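Local coordinates for possible transcriptional regulatory arsR-family protein (Mycobacterium bovis, PDB 3GW2) that probably regulates transcription as a DNA-binding arsR-family protein, taking part in a network that coordinates tolerance to the antitubercular drug bedaquiline, at residues R17-L22 with A61-L67; R26-I30 with A47-N51. Residue numbers count along the deposited sequence, not the author numbering.

Contact 1: R17-L22 with A61-L67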
# COMPACT_ATOMS: atom_id res chain seq x y z
N ARG A 17 6.71 -4.04 -0.32
CA ARG A 17 6.76 -4.22 1.15
C ARG A 17 5.89 -3.18 1.86
O ARG A 17 5.21 -3.51 2.82
CB ARG A 17 8.20 -4.21 1.67
CG ARG A 17 9.04 -5.37 1.14
CD ARG A 17 10.46 -5.42 1.72
NE ARG A 17 11.38 -6.13 0.82
CZ ARG A 17 12.31 -5.53 0.08
NH1 ARG A 17 12.46 -4.21 0.13
NH2 ARG A 17 13.09 -6.25 -0.72
N VAL A 18 5.88 -1.95 1.36
CA VAL A 18 4.95 -0.92 1.88
C VAL A 18 3.50 -1.38 1.73
O VAL A 18 2.73 -1.36 2.69
CB VAL A 18 5.15 0.46 1.20
CG1 VAL A 18 4.12 1.46 1.71
CG2 VAL A 18 6.56 0.98 1.43
N GLY A 19 3.14 -1.81 0.52
CA GLY A 19 1.82 -2.34 0.25
C GLY A 19 1.45 -3.53 1.13
O GLY A 19 0.34 -3.59 1.66
N LYS A 20 2.38 -4.47 1.27
CA LYS A 20 2.20 -5.62 2.15
C LYS A 20 1.90 -5.18 3.57
O LYS A 20 0.97 -5.69 4.19
CB LYS A 20 3.43 -6.53 2.11
CG LYS A 20 3.30 -7.83 2.92
CD LYS A 20 4.34 -8.87 2.45
CE LYS A 20 4.06 -10.26 3.03
NZ LYS A 20 3.85 -10.19 4.51
N ALA A 21 2.65 -4.20 4.08
CA ALA A 21 2.41 -3.65 5.42
C ALA A 21 1.01 -3.06 5.57
O ALA A 21 0.40 -3.18 6.63
CB ALA A 21 3.46 -2.60 5.78
N LEU A 22 0.52 -2.43 4.50
CA LEU A 22 -0.77 -1.76 4.52
C LEU A 22 -1.92 -2.72 4.30
O LEU A 22 -3.08 -2.36 4.51
CB LEU A 22 -0.81 -0.65 3.45
CG LEU A 22 -0.01 0.65 3.67
CD1 LEU A 22 0.03 1.53 2.39
CD2 LEU A 22 -0.54 1.45 4.85
N ALA A 61 5.29 -6.39 10.82
CA ALA A 61 4.82 -6.21 9.46
C ALA A 61 4.90 -4.74 9.04
O ALA A 61 5.36 -4.43 7.95
CB ALA A 61 3.41 -6.75 9.28
N LEU A 62 4.46 -3.84 9.93
CA LEU A 62 4.60 -2.40 9.69
C LEU A 62 6.05 -1.95 9.55
O LEU A 62 6.38 -1.14 8.67
CB LEU A 62 3.87 -1.59 10.77
CG LEU A 62 2.34 -1.75 10.76
CD1 LEU A 62 1.76 -1.11 12.01
CD2 LEU A 62 1.74 -1.15 9.49
N LYS A 63 6.91 -2.49 10.41
CA LYS A 63 8.34 -2.17 10.40
C LYS A 63 9.04 -2.62 9.11
O LYS A 63 9.84 -1.87 8.55
CB LYS A 63 9.01 -2.81 11.61
CG LYS A 63 10.35 -2.20 12.04
CD LYS A 63 10.87 -3.01 13.23
CE LYS A 63 12.21 -2.50 13.77
NZ LYS A 63 13.35 -2.78 12.85
N SER A 64 8.73 -3.82 8.62
CA SER A 64 9.31 -4.33 7.36
C SER A 64 8.91 -3.48 6.17
O SER A 64 9.62 -3.43 5.17
CB SER A 64 8.89 -5.77 7.10
OG SER A 64 9.23 -6.61 8.20
N GLY A 65 7.75 -2.82 6.26
CA GLY A 65 7.30 -1.92 5.22
C GLY A 65 7.79 -0.50 5.41
O GLY A 65 7.43 0.40 4.65
N GLY A 66 8.62 -0.28 6.44
CA GLY A 66 9.24 1.01 6.68
C GLY A 66 8.30 2.05 7.26
O GLY A 66 8.62 3.25 7.25
N LEU A 67 7.17 1.60 7.81
CA LEU A 67 6.09 2.49 8.21
C LEU A 67 6.16 2.92 9.68
O LEU A 67 5.60 3.94 10.06
CB LEU A 67 4.72 1.86 7.91
CG LEU A 67 4.37 1.56 6.45
CD1 LEU A 67 2.94 1.07 6.34
CD2 LEU A 67 4.58 2.77 5.54

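Contact 2: R26-I30 with A47-N51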
# COMPACT_ATOMS: atom_id res chain seq x y z
N ARG A 26 -7.08 -4.34 10.06
CA ARG A 26 -6.92 -4.26 11.50
C ARG A 26 -5.54 -3.75 11.88
O ARG A 26 -5.40 -2.98 12.83
CB ARG A 26 -7.21 -5.62 12.14
CG ARG A 26 -7.64 -5.51 13.57
CD ARG A 26 -7.59 -6.84 14.26
NE ARG A 26 -7.85 -6.67 15.68
CZ ARG A 26 -7.77 -7.64 16.59
NH1 ARG A 26 -7.43 -8.87 16.22
NH2 ARG A 26 -8.03 -7.37 17.86
N ARG A 27 -4.52 -4.14 11.13
CA ARG A 27 -3.17 -3.58 11.29
C ARG A 27 -3.11 -2.05 11.10
O ARG A 27 -2.30 -1.35 11.73
CB ARG A 27 -2.21 -4.31 10.34
CG ARG A 27 -0.81 -3.76 10.23
CD ARG A 27 0.17 -4.85 9.87
NE ARG A 27 0.10 -5.26 8.47
CZ ARG A 27 -0.06 -6.51 8.04
NH1 ARG A 27 -0.16 -7.52 8.90
NH2 ARG A 27 -0.10 -6.77 6.74
N LEU A 28 -3.99 -1.52 10.24
CA LEU A 28 -4.06 -0.07 10.01
C LEU A 28 -4.55 0.74 11.23
O LEU A 28 -4.28 1.95 11.35
CB LEU A 28 -4.95 0.21 8.80
CG LEU A 28 -4.32 0.18 7.39
CD1 LEU A 28 -3.09 -0.69 7.31
CD2 LEU A 28 -5.35 -0.27 6.39
N GLN A 29 -5.29 0.08 12.12
CA GLN A 29 -5.70 0.68 13.40
C GLN A 29 -4.48 1.13 14.20
O GLN A 29 -4.49 2.20 14.80
CB GLN A 29 -6.54 -0.29 14.22
CG GLN A 29 -7.85 -0.66 13.55
CD GLN A 29 -8.67 -1.64 14.36
OE1 GLN A 29 -9.53 -2.34 13.81
NE2 GLN A 29 -8.43 -1.70 15.66
N ILE A 30 -3.43 0.32 14.17
CA ILE A 30 -2.16 0.68 14.81
C ILE A 30 -1.65 2.03 14.32
O ILE A 30 -1.22 2.86 15.11
CB ILE A 30 -1.08 -0.40 14.61
CG1 ILE A 30 -1.47 -1.70 15.35
CG2 ILE A 30 0.28 0.11 15.10
CD1 ILE A 30 -0.62 -2.93 15.01
N ALA A 47 -5.05 -1.23 23.32
CA ALA A 47 -5.89 -0.28 22.60
C ALA A 47 -6.60 -0.91 21.41
O ALA A 47 -7.73 -0.55 21.09
CB ALA A 47 -5.07 0.95 22.15
N THR A 48 -5.94 -1.84 20.73
CA THR A 48 -6.53 -2.42 19.53
C THR A 48 -7.22 -3.76 19.79
O THR A 48 -7.75 -4.37 18.88
CB THR A 48 -5.47 -2.66 18.46
OG1 THR A 48 -4.49 -3.56 18.98
CG2 THR A 48 -4.83 -1.34 18.06
N GLY A 49 -7.21 -4.20 21.05
CA GLY A 49 -7.79 -5.49 21.41
C GLY A 49 -7.03 -6.69 20.85
O GLY A 49 -7.61 -7.75 20.71
N MSE A 50 -5.74 -6.53 20.56
CA MSE A 50 -4.93 -7.63 20.03
C MSE A 50 -4.17 -8.29 21.16
O MSE A 50 -3.70 -7.59 22.05
CB MSE A 50 -3.90 -7.15 19.00
CG MSE A 50 -4.47 -6.59 17.70
SE MSE A 50 -3.00 -5.76 16.69
CE MSE A 50 -4.08 -4.69 15.43
N ASN A 51 -4.03 -9.61 21.13
CA ASN A 51 -3.10 -10.26 22.04
C ASN A 51 -1.67 -9.79 21.70
O ASN A 51 -1.42 -9.29 20.59
CB ASN A 51 -3.22 -11.78 21.96
CG ASN A 51 -2.81 -12.33 20.60
OD1 ASN A 51 -1.66 -12.69 20.40
ND2 ASN A 51 -3.76 -12.38 19.66
O HOH W 1 -8.79 -4.14 16.50

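Contact 1: R17-L22 with A61-L67
This is a buried, apolar helix-to-helix-end contact in the core of the winged helix-turn-helix fold of the ArsR family. Helix 11-22 lies against the C-terminal end of helix 52-64, the second helix of the helix-turn-helix and, as in the family, probably the one that reads DNA, at the turn leading into wing strand 68-73. The nearest CA atoms are those of V18 and G65, 4.2 Å apart, and R17 O lies 3.6 Å from G65 CA. Two small residues allow this. A21 points its CB at the other segment, 3.4 Å from A61 O and 3.9 Å from G65 CA, and G65 brings only backbone: an ideal CB there would sit 2.5 Å from A21 CB and 2.9 Å from R17 O, a clash on both counts. Just beyond, the helix closes with a Schellman motif. G66 takes positive phi, G66 N bonds to K63 O (2.9 Å) and L67 N reaches back to L62 O (3.0 Å). That turn swings L67 back over helix 11-22, where L67 CD2 meets V18 CG1 at 4.1 Å and L67 CD1 meets L22 CD2 at 3.8 Å. Helix 84-98 adds L89 next to both V18 and L67, and the second subunit packs its V93 on V18 and its V96 on L67, so this core runs on into the dimer interface. R17 is peripheral: its CB starts toward S64, but its guanidinium leads away to Q14. A21, the most covered residue of its segment, packs its CB 3.7 Å from L67 CD1.

Contact 2: R26-I30 with A47-N51
Polar bonds from one arginine, a water bridge and a selenomethionine contact join the start of helix 27-34 to the turn of the helix-turn-helix, between helices 41-48 and 52-64. The direct bonds come from R26, whose extended side chain carries NH2 to two backbone carbonyls where helix 41-48 gives way to the turn: T48 O at 3.2 Å and, in a weak bond, G49 O at 2.9 Å. Both oxygens lie near the guanidinium plane. They are presented where G49, with positive phi, ends the helix in a Schellman motif. One water extends this pattern, accepting from R26 NE (2.8 Å) and Q29 NE2 (2.6 Å) and donating to T48 O (2.6 Å). Van der Waals packing comes from selenomethionine M50. Its CG covers one face of the guanidinium, 3.6 Å from R26 CZ, and its CE lies 3.4 Å from R26 O and makes an apolar contact with I30 CD1 at 3.9 Å. R27 turns the other way, bonding to A21 O, K20 O and N58. Direct and water-mediated bonds to R26 thus both fall on T48 O, so the polar part of the contact rests on main-chain acceptors at the turn, while M50 packs over one face of the charge.

Overall arrangement
Contact 1 is core and contact 2 is partly buried toward the surface, their centres about 15 Å apart. Contact 1 ties helix 11-22 to the end of helix 52-64; contact 2 ties the next helix, 27-34, to the turn just before the start of helix 52-64. Chemistry follows place: small residues and leucines pack tightly inside, while an exposed arginine and a water serve the outer site. Each has a Schellman turn, at G66 and at G49. R27 links the two, its NE 2.8 Å from A21 O in a probable hydrogen bond, and L62 CD1 packs 3.6 Å from I30 CG2. Both touch the second subunit.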